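Local coordinates for regulatory protein RapF (Bacillus subtilis, PDB 4I9E) that inhibits the competence transcription factor ComA by binding its DNA-binding domain, and is itself bound by the PhrF peptide through its tetratricopeptide repeat domain, at residues S262-Y267 / A292-A297; D202-F207 / Y228-C233; C186-A191 / Q208-M213; R117-A122 / G374-Y379; Y179-L184 / E217-L222. All coordinates share one frame; numbering follows the deposited sequence. Where two conformers were deposited one is given.

Contact 1: S262-Y267 / A292-A297; sequences SLPQAY and AYSQKA. With GLC (alpha-D-glucopyranose), chain C.
The aromatic ring of Y293 overlaps L263, whose CB sits over one ring face, 4.0 Å from the centroid of the Y293 ring and only 11° off its normal. This is a CH-pi contact, and CD1 of L263 extends it along the same ring to reach CE1 of Y293 at 3.7 Å. The Y267 ring meets it obliquely, the planes 31° apart, and CE1 of Y267 comes within 3.4 Å of CE2 of Y293. Both phenol hydroxyls hydrogen-bond to the carboxylate atom OE1 of E255, which ties the two rings to helix 240-256. The pairing is that of a tetratricopeptide repeat, predicted here as TPR 5: helices 263-277 and 280-297 run antiparallel, their local axes 8.9 Å apart. P264 fills the closest backbone approach, its CB lying 3.5 Å from OG of S294, a hydroxyl already bonded to the carbonyl of G290. The CB of Q265 is directed away from helix 280-297. With CG anti to the backbone N (chi1 -168°), the extended chain brings OE1 of Q265 into van der Waals contact with C1 of the bound glucose (3.3 Å), and NE2 forms a weak hydrogen bond to OH of Y228.

Contact 2: D202-F207 / Y228-C233; sequences DAISHF and YNIGLC
F207 supplies the aromatic contacts between segments 202-207 and 228-233, on helices 200-216 and 220-236. Its CG is anti to the carbonyl carbon (chi1 -75°), which sets the ring against N229 and C233. Over one face of the ring lies CB of N229, 3.5 Å from the F207 centroid, a CH-pi contact close to the normal. At the edge stands SG of C233, 4.9 Å from the F207 centroid and 77° off the normal, a sulfur-aromatic contact. Among the aliphatic contacts, F207 and I230 lie alongside each other, running in opposite senses, bringing CB of F207 to 3.3 Å from CG1 of I230, while CG1 of I204 meets CB of C233 at 3.5 Å. CB of A203 also touches the sulfur, 3.9 Å from SG of C233. The segments belong to consecutive predicted repeats, TPR 3 and TPR 4. With no hydrogen bond between them, this buried junction rests on apolar and sulfur contacts, several round the F207 ring; OD1 of N229 instead accepts a hydrogen bond from N of M3, in the N-terminal chain.

Contact 3: C186-A191 / Q208-M213; sequences CHSLFA and QKAYSM
H187 and A210 mark the closest backbone approach of two antiparallel helical segments, 186-191 and 208-213, whose local axes lie 8.7 Å apart with a signed crossing angle of -159°. The small side chain of A210 occupies this position, its CB 3.9 Å from CB of H187 and 4.0 Å from OG of S188. Beside it the imidazole of H187 is covered on one face by the aliphatic part of K209. CG of K209 lies almost exactly over the ring centre, 3.5 Å from the centroid of H187, in a CH-pi contact. The first torsion of the lysine puts CG there, anti to the backbone N; the bend at chi2 (59°) then carries CE to 3.9 Å from CE1 of H187, while NZ ends well clear of the imidazole. M213 approaches the same ring obliquely, its SD 3.9 Å from ND1 of H187. The H187 ring also meets the ring of H206, and E382 of the second subunit packs on it. S188 OG turns back to its own helix through a weak hydrogen bond to the carbonyl of L184. Two antiparallel helices, joined by a short turn and meeting over a small residue, make up the helical hairpin of a tetratricopeptide repeat, here the predicted TPR 3.

Contact 4: R117-A122 / G374-Y379; sequences REYLSA and GGVSLY
The extended tail that follows helix 355-369 runs along the start of helix 119-130, within the predicted first tetratricopeptide repeat, where L120 packs on V376, and Y119 on V376 and the glycines before it. R117, the first residue beyond the preceding helix, has the positive phi of a Schellman motif, and E118 takes the N-cap position. The side chain of L120 crosses V376 at about a right angle, CG of L120 lying 3.6 Å from CG2 of V376, and its CD1 also touches CD1 of L378 at 3.7 Å. Y119 turns the edge of its ring to the tail, with CD2 of Y119 3.8 Å from O of G375, whereas CA of G374 approaches the ring obliquely, 3.9 Å from CE2 of Y119. Above one face of that ring, toward the rim, lies the carbonyl O of R117. A single water links the backbones, accepting from N of S377 at 3.3 Å and, weakly, from N of L120 at 3.4 Å. The second subunit covers the site: its Y160 lies nearly parallel to the Y119 ring and hydrogen-bonds to O of G374, and OE1 of its Q199 accepts a hydrogen bond from N of V376. Packing and a water bridge, one arm of it weak, join the two segments, whereas these direct hydrogen bonds of G374 and V376 go to the second subunit.

Contact 5: Y179-L184 / E217-L222; sequences YNIRLL and EKQPQL
I181 carries this contact, forking at CB into two branches that meet different residues. CG2, anti to the backbone N, touches CD1 of L222 at 3.8 Å. The other branch begins with CG1, held beside the backbone N (chi1 -67°), which rests on the aliphatic part of E217, 3.7 Å from its CG. At the tip, CD1 of I181 reaches Q219 and lies 3.6 Å from its CG. The bend of E217 at chi2 (-52°) carries its carboxylate past the isoleucine toward N180. There OE2 of E217 lies 3.8 Å from CB of N180, with carboxylate and amide planes 60° apart, an approach made through carbon and not through a hydrogen bond. Deeper in, L184 closes on L222, CD1 to CD1 at 4.3 Å. Residues 217-219 turn the chain between helices and 220-222 begin the next: K218, first beyond helix 200-216, shows a Schellman motif and Q219 is at the N-cap. The first two turns of helix 180-196 thus pack against the corner between helices 200-216 and 220-236, consistent with the stacking of successive repeats in a TPR domain, with M213 touching N180, L183 and L184, and A214 lying against L222.

Contacts 2, 3 and 5 form a continuous patch on three successive helices: contacts 2 and 3 share helix 200-216, contacts 3 and 5 share helix 180-196, and contacts 2 and 5 share helix 220-236. Contacts 1 and 2 are buried and apolar, organised round aromatic rings, and meet through a weak hydrogen bond between Q265 and Y228. Contact 3 is partly buried and includes a lysine chain, whereas contact 5 lies at the surface and mixes aliphatic groups with the stems of polar side chains. Contact 4 stands apart, about 30 Å or more from the others between centres. Its second segment has no helix at all; it spans most of the chain and contains a bridging water.

Contact 1: S262-Y267 / A292-A297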
# COMPACT_ATOMS: atom_id res chain seq x y z
N SER A 262 1.73 -20.00 20.69
CA SER A 262 1.31 -20.31 19.35
C SER A 262 0.19 -21.32 19.29
O SER A 262 -0.55 -21.33 18.33
CB SER A 262 2.49 -20.77 18.50
OG SER A 262 3.59 -19.87 18.65
N LEU A 263 0.02 -22.13 20.33
CA LEU A 263 -0.96 -23.28 20.33
C LEU A 263 -2.48 -23.00 20.20
O LEU A 263 -3.16 -23.74 19.48
CB LEU A 263 -0.67 -24.27 21.46
CG LEU A 263 0.57 -25.11 21.17
CD1 LEU A 263 1.04 -25.63 22.47
CD2 LEU A 263 0.32 -26.24 20.22
N PRO A 264 -3.02 -21.97 20.87
CA PRO A 264 -4.43 -21.64 20.58
C PRO A 264 -4.76 -21.40 19.09
O PRO A 264 -5.74 -21.96 18.61
CB PRO A 264 -4.67 -20.35 21.40
CG PRO A 264 -3.71 -20.48 22.56
CD PRO A 264 -2.45 -21.06 21.91
N GLN A 265 -3.97 -20.56 18.39
CA GLN A 265 -4.12 -20.40 16.92
C GLN A 265 -3.83 -21.70 16.16
O GLN A 265 -4.58 -22.04 15.24
CB GLN A 265 -3.24 -19.27 16.36
CG GLN A 265 -3.56 -18.83 14.88
CD GLN A 265 -2.59 -17.74 14.29
OE1 GLN A 265 -1.82 -17.07 15.00
NE2 GLN A 265 -2.64 -17.58 12.99
N ALA A 266 -2.74 -22.40 16.52
CA ALA A 266 -2.41 -23.67 15.89
C ALA A 266 -3.58 -24.68 15.92
O ALA A 266 -3.70 -25.55 15.01
CB ALA A 266 -1.09 -24.29 16.48
N TYR A 267 -4.46 -24.57 16.93
CA TYR A 267 -5.59 -25.49 17.09
C TYR A 267 -6.87 -24.99 16.44
O TYR A 267 -7.79 -25.77 16.12
CB TYR A 267 -5.81 -25.86 18.58
CG TYR A 267 -5.04 -27.09 19.03
CD1 TYR A 267 -3.78 -26.99 19.60
CD2 TYR A 267 -5.57 -28.38 18.83
CE1 TYR A 267 -3.05 -28.14 19.98
CE2 TYR A 267 -4.86 -29.52 19.19
CZ TYR A 267 -3.60 -29.39 19.77
OH TYR A 267 -2.89 -30.54 20.16
N ALA A 292 -8.64 -25.56 25.89
CA ALA A 292 -7.85 -25.72 27.10
C ALA A 292 -6.58 -24.85 27.05
O ALA A 292 -6.21 -24.25 28.06
CB ALA A 292 -7.51 -27.19 27.33
N TYR A 293 -5.93 -24.74 25.88
CA TYR A 293 -4.74 -23.87 25.80
C TYR A 293 -5.09 -22.40 25.94
O TYR A 293 -4.34 -21.63 26.53
CB TYR A 293 -3.97 -24.06 24.49
CG TYR A 293 -3.19 -25.34 24.36
CD1 TYR A 293 -2.05 -25.59 25.15
CD2 TYR A 293 -3.56 -26.30 23.46
CE1 TYR A 293 -1.32 -26.79 25.02
CE2 TYR A 293 -2.85 -27.49 23.33
CZ TYR A 293 -1.73 -27.73 24.10
OH TYR A 293 -1.03 -28.92 23.95
N SER A 294 -6.23 -22.00 25.41
CA SER A 294 -6.59 -20.59 25.46
C SER A 294 -6.86 -20.14 26.90
O SER A 294 -6.59 -18.98 27.27
CB SER A 294 -7.78 -20.29 24.53
OG SER A 294 -7.58 -20.82 23.22
N GLN A 295 -7.40 -21.07 27.71
CA GLN A 295 -7.71 -20.87 29.12
C GLN A 295 -6.44 -20.66 29.93
O GLN A 295 -6.40 -19.78 30.78
CB GLN A 295 -8.44 -22.09 29.69
CG GLN A 295 -9.89 -22.22 29.34
CD GLN A 295 -10.48 -23.51 29.94
OE1 GLN A 295 -10.88 -24.44 29.22
NE2 GLN A 295 -10.49 -23.58 31.28
N LYS A 296 -5.42 -21.48 29.65
CA LYS A 296 -4.14 -21.47 30.34
C LYS A 296 -3.39 -20.14 30.15
O LYS A 296 -2.82 -19.59 31.12
CB LYS A 296 -3.27 -22.66 29.89
CG LYS A 296 -1.81 -22.65 30.46
CD LYS A 296 -0.81 -23.58 29.70
CE LYS A 296 -0.99 -25.08 29.99
NZ LYS A 296 -0.40 -25.94 28.87
N ALA A 297 -3.38 -19.64 28.91
CA ALA A 297 -2.70 -18.39 28.58
C ALA A 297 -3.62 -17.19 28.71
O ALA A 297 -3.17 -16.06 28.55
CB ALA A 297 -2.09 -18.44 27.18
C1 GLC C . -3.30 -14.19 15.32
C2 GLC C . -4.30 -14.51 14.20
C3 GLC C . -5.53 -13.61 14.28
C4 GLC C . -6.04 -13.50 15.75
C5 GLC C . -4.92 -13.12 16.75
C6 GLC C . -5.40 -13.13 18.17
O2 GLC C . -3.69 -14.48 12.88
O3 GLC C . -6.56 -14.12 13.43
O4 GLC C . -7.09 -12.54 15.85
O5 GLC C . -3.87 -14.09 16.65
O6 GLC C . -4.52 -12.39 18.99

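Contact 2: D202-F207 / Y228-C233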
# COMPACT_ATOMS: atom_id res chain seq x y z
N ASP A 202 2.50 -19.18 -5.07
CA ASP A 202 3.74 -18.44 -4.74
C ASP A 202 3.97 -18.28 -3.21
O ASP A 202 5.10 -18.40 -2.74
CB ASP A 202 3.74 -17.08 -5.43
CG ASP A 202 3.99 -17.18 -6.88
OD1 ASP A 202 4.71 -18.12 -7.31
OD2 ASP A 202 3.49 -16.32 -7.61
N ALA A 203 2.93 -18.00 -2.42
CA ALA A 203 3.07 -17.98 -0.96
C ALA A 203 3.52 -19.31 -0.43
O ALA A 203 4.39 -19.39 0.46
CB ALA A 203 1.72 -17.54 -0.27
N ILE A 204 2.92 -20.39 -0.96
CA ILE A 204 3.25 -21.77 -0.53
C ILE A 204 4.69 -22.15 -0.84
O ILE A 204 5.37 -22.67 0.03
CB ILE A 204 2.28 -22.82 -1.11
CG1 ILE A 204 0.90 -22.67 -0.43
CG2 ILE A 204 2.83 -24.27 -0.88
CD1 ILE A 204 -0.18 -23.58 -1.02
N SER A 205 5.15 -21.89 -2.08
CA SER A 205 6.57 -22.00 -2.43
C SER A 205 7.51 -21.25 -1.47
O SER A 205 8.55 -21.74 -1.14
CB SER A 205 6.79 -21.46 -3.84
OG SER A 205 5.90 -22.15 -4.71
N HIS A 206 7.18 -20.04 -1.06
CA HIS A 206 8.06 -19.29 -0.13
C HIS A 206 7.97 -19.80 1.30
O HIS A 206 8.98 -19.84 2.03
CB HIS A 206 7.84 -17.77 -0.25
CG HIS A 206 8.42 -17.19 -1.51
ND1 HIS A 206 9.74 -16.84 -1.62
CD2 HIS A 206 7.88 -16.95 -2.72
CE1 HIS A 206 9.99 -16.39 -2.82
NE2 HIS A 206 8.88 -16.46 -3.53
N PHE A 207 6.75 -20.21 1.72
CA PHE A 207 6.60 -20.87 3.00
C PHE A 207 7.36 -22.21 3.03
O PHE A 207 7.93 -22.52 4.07
CB PHE A 207 5.13 -21.12 3.33
CG PHE A 207 4.40 -19.89 3.76
CD1 PHE A 207 4.92 -19.06 4.77
CD2 PHE A 207 3.18 -19.55 3.19
CE1 PHE A 207 4.22 -17.93 5.18
CE2 PHE A 207 2.51 -18.40 3.60
CZ PHE A 207 3.04 -17.60 4.58
N TYR A 228 2.10 -24.11 9.68
CA TYR A 228 0.78 -23.53 9.90
C TYR A 228 0.36 -22.65 8.73
O TYR A 228 -0.77 -22.73 8.24
CB TYR A 228 0.75 -22.71 11.20
CG TYR A 228 -0.59 -21.97 11.34
CD1 TYR A 228 -1.65 -22.55 12.05
CD2 TYR A 228 -0.79 -20.70 10.73
CE1 TYR A 228 -2.90 -21.90 12.14
CE2 TYR A 228 -2.03 -20.05 10.83
CZ TYR A 228 -3.08 -20.67 11.53
OH TYR A 228 -4.28 -20.03 11.64
N ASN A 229 1.29 -21.82 8.26
CA ASN A 229 0.96 -20.85 7.21
C ASN A 229 0.66 -21.53 5.89
O ASN A 229 -0.19 -21.05 5.10
CB ASN A 229 2.06 -19.84 7.05
CG ASN A 229 2.09 -18.82 8.16
OD1 ASN A 229 1.08 -18.55 8.80
ND2 ASN A 229 3.28 -18.21 8.38
N ILE A 230 1.35 -22.63 5.62
CA ILE A 230 1.03 -23.43 4.42
C ILE A 230 -0.36 -24.07 4.51
O ILE A 230 -1.07 -24.03 3.55
CB ILE A 230 2.07 -24.54 4.14
CG1 ILE A 230 3.41 -23.94 3.77
CG2 ILE A 230 1.56 -25.52 3.10
CD1 ILE A 230 4.60 -24.95 4.02
N GLY A 231 -0.77 -24.59 5.67
CA GLY A 231 -2.13 -25.10 5.84
C GLY A 231 -3.17 -24.00 5.67
O GLY A 231 -4.24 -24.24 5.13
N LEU A 232 -2.83 -22.78 6.13
CA LEU A 232 -3.70 -21.64 5.98
C LEU A 232 -3.94 -21.36 4.52
O LEU A 232 -5.04 -21.10 4.12
CB LEU A 232 -3.14 -20.41 6.69
CG LEU A 232 -4.06 -19.28 7.21
CD1 LEU A 232 -3.26 -18.08 7.50
CD2 LEU A 232 -5.07 -18.81 6.27
N CYS A 233 -2.89 -21.44 3.72
CA CYS A 233 -2.98 -21.18 2.27
C CYS A 233 -3.94 -22.17 1.65
O CYS A 233 -4.79 -21.80 0.84
CB CYS A 233 -1.58 -21.26 1.59
SG CYS A 233 -0.56 -19.80 1.96

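Contact 3: C186-A191 / Q208-M213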
# COMPACT_ATOMS: atom_id res chain seq x y z
N CYS A 186 12.82 -13.41 5.38
CA CYS A 186 12.50 -12.70 4.14
C CYS A 186 11.55 -13.51 3.26
O CYS A 186 10.62 -12.96 2.71
CB CYS A 186 13.75 -12.26 3.38
SG CYS A 186 14.74 -11.05 4.27
N HIS A 187 11.82 -14.82 3.15
CA HIS A 187 10.90 -15.77 2.54
C HIS A 187 9.51 -15.76 3.11
O HIS A 187 8.60 -15.74 2.35
CB HIS A 187 11.48 -17.19 2.41
CG HIS A 187 12.40 -17.35 1.23
ND1 HIS A 187 13.76 -17.52 1.36
CD2 HIS A 187 12.15 -17.34 -0.11
CE1 HIS A 187 14.32 -17.60 0.15
NE2 HIS A 187 13.36 -17.51 -0.75
N SER A 188 9.31 -15.69 4.41
CA SER A 188 7.91 -15.62 4.97
C SER A 188 7.23 -14.29 4.77
O SER A 188 6.02 -14.23 4.72
CB SER A 188 7.84 -15.89 6.47
OG SER A 188 8.87 -16.74 6.89
N LEU A 189 8.01 -13.23 4.70
CA LEU A 189 7.54 -11.91 4.31
C LEU A 189 7.06 -11.88 2.85
O LEU A 189 5.99 -11.30 2.57
CB LEU A 189 8.67 -10.85 4.58
CG LEU A 189 8.87 -10.40 6.05
CD1 LEU A 189 10.04 -9.44 6.19
CD2 LEU A 189 7.59 -9.74 6.55
N PHE A 190 7.81 -12.48 1.92
CA PHE A 190 7.34 -12.64 0.54
C PHE A 190 6.05 -13.43 0.54
O PHE A 190 5.04 -13.02 -0.08
CB PHE A 190 8.36 -13.38 -0.36
CG PHE A 190 9.67 -12.65 -0.57
CD1 PHE A 190 9.69 -11.33 -0.93
CD2 PHE A 190 10.87 -13.33 -0.44
CE1 PHE A 190 10.88 -10.68 -1.15
CE2 PHE A 190 12.08 -12.70 -0.63
CZ PHE A 190 12.09 -11.36 -0.99
N ALA A 191 6.08 -14.57 1.25
CA ALA A 191 4.94 -15.48 1.32
C ALA A 191 3.70 -14.84 1.90
O ALA A 191 2.62 -14.96 1.32
CB ALA A 191 5.28 -16.64 2.13
N GLN A 208 7.35 -22.98 1.93
CA GLN A 208 8.07 -24.25 1.87
C GLN A 208 9.57 -24.02 1.91
O GLN A 208 10.28 -24.68 2.62
CB GLN A 208 7.73 -25.10 0.63
CG GLN A 208 6.29 -25.48 0.45
CD GLN A 208 5.87 -26.77 1.10
OE1 GLN A 208 4.91 -27.41 0.63
NE2 GLN A 208 6.55 -27.16 2.20
N LYS A 209 10.04 -23.06 1.15
CA LYS A 209 11.44 -22.69 1.17
C LYS A 209 11.87 -22.28 2.60
O LYS A 209 12.92 -22.71 3.10
CB LYS A 209 11.69 -21.58 0.12
CG LYS A 209 13.08 -20.96 0.13
CD LYS A 209 14.20 -21.99 -0.12
CE LYS A 209 15.55 -21.32 -0.28
NZ LYS A 209 16.61 -22.38 -0.54
N ALA A 210 11.03 -21.49 3.25
CA ALA A 210 11.33 -20.97 4.58
C ALA A 210 11.37 -22.12 5.64
O ALA A 210 12.21 -22.12 6.56
CB ALA A 210 10.32 -19.88 4.98
N TYR A 211 10.42 -23.06 5.48
CA TYR A 211 10.34 -24.28 6.28
C TYR A 211 11.63 -25.09 6.21
O TYR A 211 12.22 -25.38 7.24
CB TYR A 211 9.17 -25.19 5.86
CG TYR A 211 9.24 -26.49 6.64
CD1 TYR A 211 8.87 -26.54 7.96
CD2 TYR A 211 9.76 -27.66 6.05
CE1 TYR A 211 8.96 -27.72 8.68
CE2 TYR A 211 9.85 -28.83 6.76
CZ TYR A 211 9.46 -28.85 8.07
OH TYR A 211 9.57 -30.00 8.80
N SER A 212 12.02 -25.48 5.00
CA SER A 212 13.28 -26.19 4.74
C SER A 212 14.43 -25.54 5.47
O SER A 212 15.15 -26.24 6.18
CB SER A 212 13.64 -26.17 3.26
OG SER A 212 12.84 -27.06 2.56
N MET A 213 14.58 -24.22 5.29
CA MET A 213 15.62 -23.42 5.97
C MET A 213 15.46 -23.42 7.50
O MET A 213 16.46 -23.43 8.20
CB MET A 213 15.70 -21.97 5.46
CG MET A 213 16.05 -21.81 4.01
SD MET A 213 15.95 -20.11 3.35
CE MET A 213 17.54 -19.43 3.81

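Contact 4: R117-A122 / G374-Y379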
# COMPACT_ATOMS: atom_id res chain seq x y z
N ARG A 117 -1.34 3.54 15.79
CA ARG A 117 -2.15 3.50 14.58
C ARG A 117 -2.24 4.87 13.93
O ARG A 117 -3.23 5.24 13.32
CB ARG A 117 -3.54 2.92 14.89
CG ARG A 117 -3.48 1.66 15.81
CD ARG A 117 -4.89 1.22 16.26
NE ARG A 117 -5.55 0.55 15.13
CZ ARG A 117 -5.59 -0.78 14.95
NH1 ARG A 117 -5.06 -1.60 15.87
NH2 ARG A 117 -6.20 -1.30 13.86
N GLU A 118 -1.15 5.61 14.04
CA GLU A 118 -0.90 6.87 13.33
C GLU A 118 0.03 6.55 12.13
O GLU A 118 1.24 6.81 12.17
CB GLU A 118 -0.23 7.85 14.30
CG GLU A 118 -1.11 8.38 15.43
CD GLU A 118 -2.11 9.39 14.92
OE1 GLU A 118 -1.78 10.27 14.10
OE2 GLU A 118 -3.26 9.32 15.34
N TYR A 119 -0.55 6.01 11.04
CA TYR A 119 0.15 5.47 9.86
C TYR A 119 0.93 6.47 9.02
O TYR A 119 2.07 6.23 8.64
CB TYR A 119 -0.83 4.67 8.97
CG TYR A 119 -1.67 3.64 9.75
CD1 TYR A 119 -1.08 2.55 10.35
CD2 TYR A 119 -3.07 3.81 9.89
CE1 TYR A 119 -1.82 1.65 11.09
CE2 TYR A 119 -3.83 2.92 10.63
CZ TYR A 119 -3.20 1.83 11.21
OH TYR A 119 -3.95 0.94 11.92
N LEU A 120 0.30 7.57 8.69
CA LEU A 120 0.94 8.57 7.86
C LEU A 120 2.10 9.16 8.63
O LEU A 120 3.20 9.39 8.10
CB LEU A 120 -0.09 9.64 7.49
CG LEU A 120 -1.16 9.25 6.46
CD1 LEU A 120 -1.96 10.50 5.97
CD2 LEU A 120 -0.59 8.48 5.26
N SER A 121 1.88 9.36 9.92
CA SER A 121 2.92 9.87 10.81
C SER A 121 4.11 8.91 10.87
O SER A 121 5.25 9.33 10.78
CB SER A 121 2.28 10.02 12.19
OG SER A 121 3.18 10.56 13.13
N ALA A 122 3.82 7.60 11.05
CA ALA A 122 4.77 6.49 11.05
C ALA A 122 5.64 6.45 9.78
O ALA A 122 6.83 6.29 9.89
CB ALA A 122 4.03 5.15 11.21
N GLY A 374 -8.62 1.43 8.84
CA GLY A 374 -7.23 1.88 8.98
C GLY A 374 -7.23 3.35 8.62
O GLY A 374 -6.51 3.79 7.74
N GLY A 375 -8.04 4.13 9.30
CA GLY A 375 -8.20 5.51 8.85
C GLY A 375 -7.00 6.35 9.26
O GLY A 375 -6.21 5.95 10.09
N VAL A 376 -6.95 7.55 8.73
CA VAL A 376 -5.76 8.34 8.73
C VAL A 376 -6.15 9.84 9.02
O VAL A 376 -7.30 10.25 8.84
CB VAL A 376 -5.10 8.04 7.30
CG1 VAL A 376 -4.86 9.22 6.47
CG2 VAL A 376 -3.92 7.05 7.38
N SER A 377 -5.18 10.63 9.45
CA SER A 377 -5.31 12.07 9.69
C SER A 377 -4.22 12.77 8.93
O SER A 377 -3.06 12.36 8.93
CB SER A 377 -5.10 12.37 11.17
OG SER A 377 -5.95 11.53 11.95
N LEU A 378 -4.59 13.86 8.31
CA LEU A 378 -3.60 14.74 7.75
C LEU A 378 -2.93 15.60 8.84
O LEU A 378 -3.58 16.17 9.75
CB LEU A 378 -4.25 15.60 6.69
CG LEU A 378 -3.99 15.19 5.23
CD1 LEU A 378 -3.23 13.87 4.94
CD2 LEU A 378 -5.27 15.27 4.46
N TYR A 379 -1.61 15.65 8.76
CA TYR A 379 -0.79 16.46 9.60
C TYR A 379 -0.83 17.87 9.02
O TYR A 379 -0.32 18.09 7.93
CB TYR A 379 0.64 15.93 9.57
CG TYR A 379 1.59 16.74 10.41
CD1 TYR A 379 2.55 17.59 9.81
CD2 TYR A 379 1.53 16.69 11.80
CE1 TYR A 379 3.42 18.37 10.62
CE2 TYR A 379 2.40 17.46 12.60
CZ TYR A 379 3.33 18.28 12.01
OH TYR A 379 4.16 19.04 12.81
O HOH W 1 -2.60 8.74 10.04

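Contact 5: Y179-L184 / E217-L222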
# COMPACT_ATOMS: atom_id res chain seq x y z
N TYR A 179 23.35 -15.28 8.12
CA TYR A 179 22.12 -14.52 8.15
C TYR A 179 20.94 -15.34 7.55
O TYR A 179 19.93 -14.81 7.07
CB TYR A 179 22.38 -13.18 7.49
CG TYR A 179 23.20 -12.34 8.44
CD1 TYR A 179 22.63 -11.86 9.63
CD2 TYR A 179 24.55 -12.09 8.19
CE1 TYR A 179 23.37 -11.12 10.51
CE2 TYR A 179 25.31 -11.37 9.09
CZ TYR A 179 24.71 -10.89 10.23
OH TYR A 179 25.46 -10.17 11.13
N ASN A 180 21.10 -16.66 7.61
CA ASN A 180 20.15 -17.59 7.05
C ASN A 180 18.80 -17.64 7.72
O ASN A 180 17.82 -17.98 7.06
CB ASN A 180 20.74 -18.98 6.98
CG ASN A 180 21.28 -19.29 5.62
OD1 ASN A 180 22.03 -18.50 5.04
ND2 ASN A 180 20.88 -20.44 5.09
N ILE A 181 18.75 -17.30 9.00
CA ILE A 181 17.47 -17.16 9.67
C ILE A 181 16.74 -15.90 9.21
O ILE A 181 15.52 -15.94 8.99
CB ILE A 181 17.56 -17.31 11.22
CG1 ILE A 181 17.95 -18.75 11.59
CG2 ILE A 181 16.24 -16.95 11.92
CD1 ILE A 181 18.39 -18.89 13.10
N ARG A 182 17.48 -14.80 9.03
CA ARG A 182 16.88 -13.56 8.49
C ARG A 182 16.43 -13.78 7.05
O ARG A 182 15.33 -13.33 6.67
CB ARG A 182 17.81 -12.37 8.58
CG ARG A 182 17.76 -11.66 9.90
CD ARG A 182 16.42 -11.02 10.17
NE ARG A 182 16.49 -10.02 11.19
CZ ARG A 182 15.68 -9.91 12.25
NH1 ARG A 182 14.68 -10.76 12.45
NH2 ARG A 182 15.86 -8.90 13.12
N LEU A 183 17.25 -14.51 6.28
CA LEU A 183 16.91 -14.89 4.93
C LEU A 183 15.62 -15.68 4.82
O LEU A 183 14.78 -15.38 3.97
CB LEU A 183 18.04 -15.67 4.28
CG LEU A 183 18.17 -15.44 2.76
CD1 LEU A 183 18.84 -14.09 2.36
CD2 LEU A 183 18.87 -16.61 2.07
N LEU A 184 15.43 -16.68 5.67
CA LEU A 184 14.19 -17.46 5.66
C LEU A 184 13.00 -16.63 6.08
O LEU A 184 11.88 -16.85 5.59
CB LEU A 184 14.29 -18.72 6.51
CG LEU A 184 14.12 -18.79 8.02
CD1 LEU A 184 12.66 -18.99 8.36
CD2 LEU A 184 14.95 -19.98 8.55
N GLU A 217 18.19 -25.00 10.18
CA GLU A 217 18.63 -24.19 11.32
C GLU A 217 18.14 -24.70 12.67
O GLU A 217 18.54 -24.17 13.70
CB GLU A 217 18.22 -22.71 11.16
CG GLU A 217 18.76 -22.00 9.91
CD GLU A 217 20.27 -22.13 9.70
OE1 GLU A 217 21.02 -21.92 10.68
OE2 GLU A 217 20.70 -22.41 8.56
N LYS A 218 17.28 -25.71 12.68
CA LYS A 218 16.63 -26.18 13.91
C LYS A 218 15.99 -25.02 14.68
O LYS A 218 16.36 -24.71 15.82
CB LYS A 218 17.61 -26.98 14.79
CG LYS A 218 17.85 -28.44 14.32
CD LYS A 218 16.67 -29.38 14.74
CE LYS A 218 16.78 -29.82 16.21
NZ LYS A 218 18.03 -30.61 16.50
N GLN A 219 15.05 -24.36 14.01
CA GLN A 219 14.31 -23.24 14.58
C GLN A 219 12.86 -23.65 14.65
O GLN A 219 12.10 -23.40 13.72
CB GLN A 219 14.44 -21.98 13.72
CG GLN A 219 15.79 -21.30 13.78
CD GLN A 219 16.27 -20.99 15.21
OE1 GLN A 219 17.32 -21.49 15.63
NE2 GLN A 219 15.53 -20.14 15.93
N PRO A 220 12.48 -24.33 15.74
CA PRO A 220 11.15 -24.95 15.80
C PRO A 220 9.93 -24.00 15.85
O PRO A 220 8.89 -24.35 15.27
CB PRO A 220 11.24 -25.90 17.01
CG PRO A 220 12.37 -25.32 17.87
CD PRO A 220 13.29 -24.55 16.96
N GLN A 221 10.05 -22.86 16.53
CA GLN A 221 9.06 -21.78 16.42
C GLN A 221 8.77 -21.41 14.96
O GLN A 221 7.61 -21.26 14.56
CB GLN A 221 9.54 -20.54 17.18
CG GLN A 221 11.02 -20.57 17.59
CD GLN A 221 11.98 -20.10 16.51
OE1 GLN A 221 12.86 -20.83 16.09
NE2 GLN A 221 11.82 -18.85 16.09
N LEU A 222 9.84 -21.27 14.18
CA LEU A 222 9.75 -20.98 12.75
C LEU A 222 9.29 -22.16 11.90
O LEU A 222 8.55 -21.95 10.96
CB LEU A 222 11.09 -20.42 12.23
CG LEU A 222 11.50 -19.12 12.93
CD1 LEU A 222 12.98 -18.80 12.65
CD2 LEU A 222 10.58 -17.96 12.53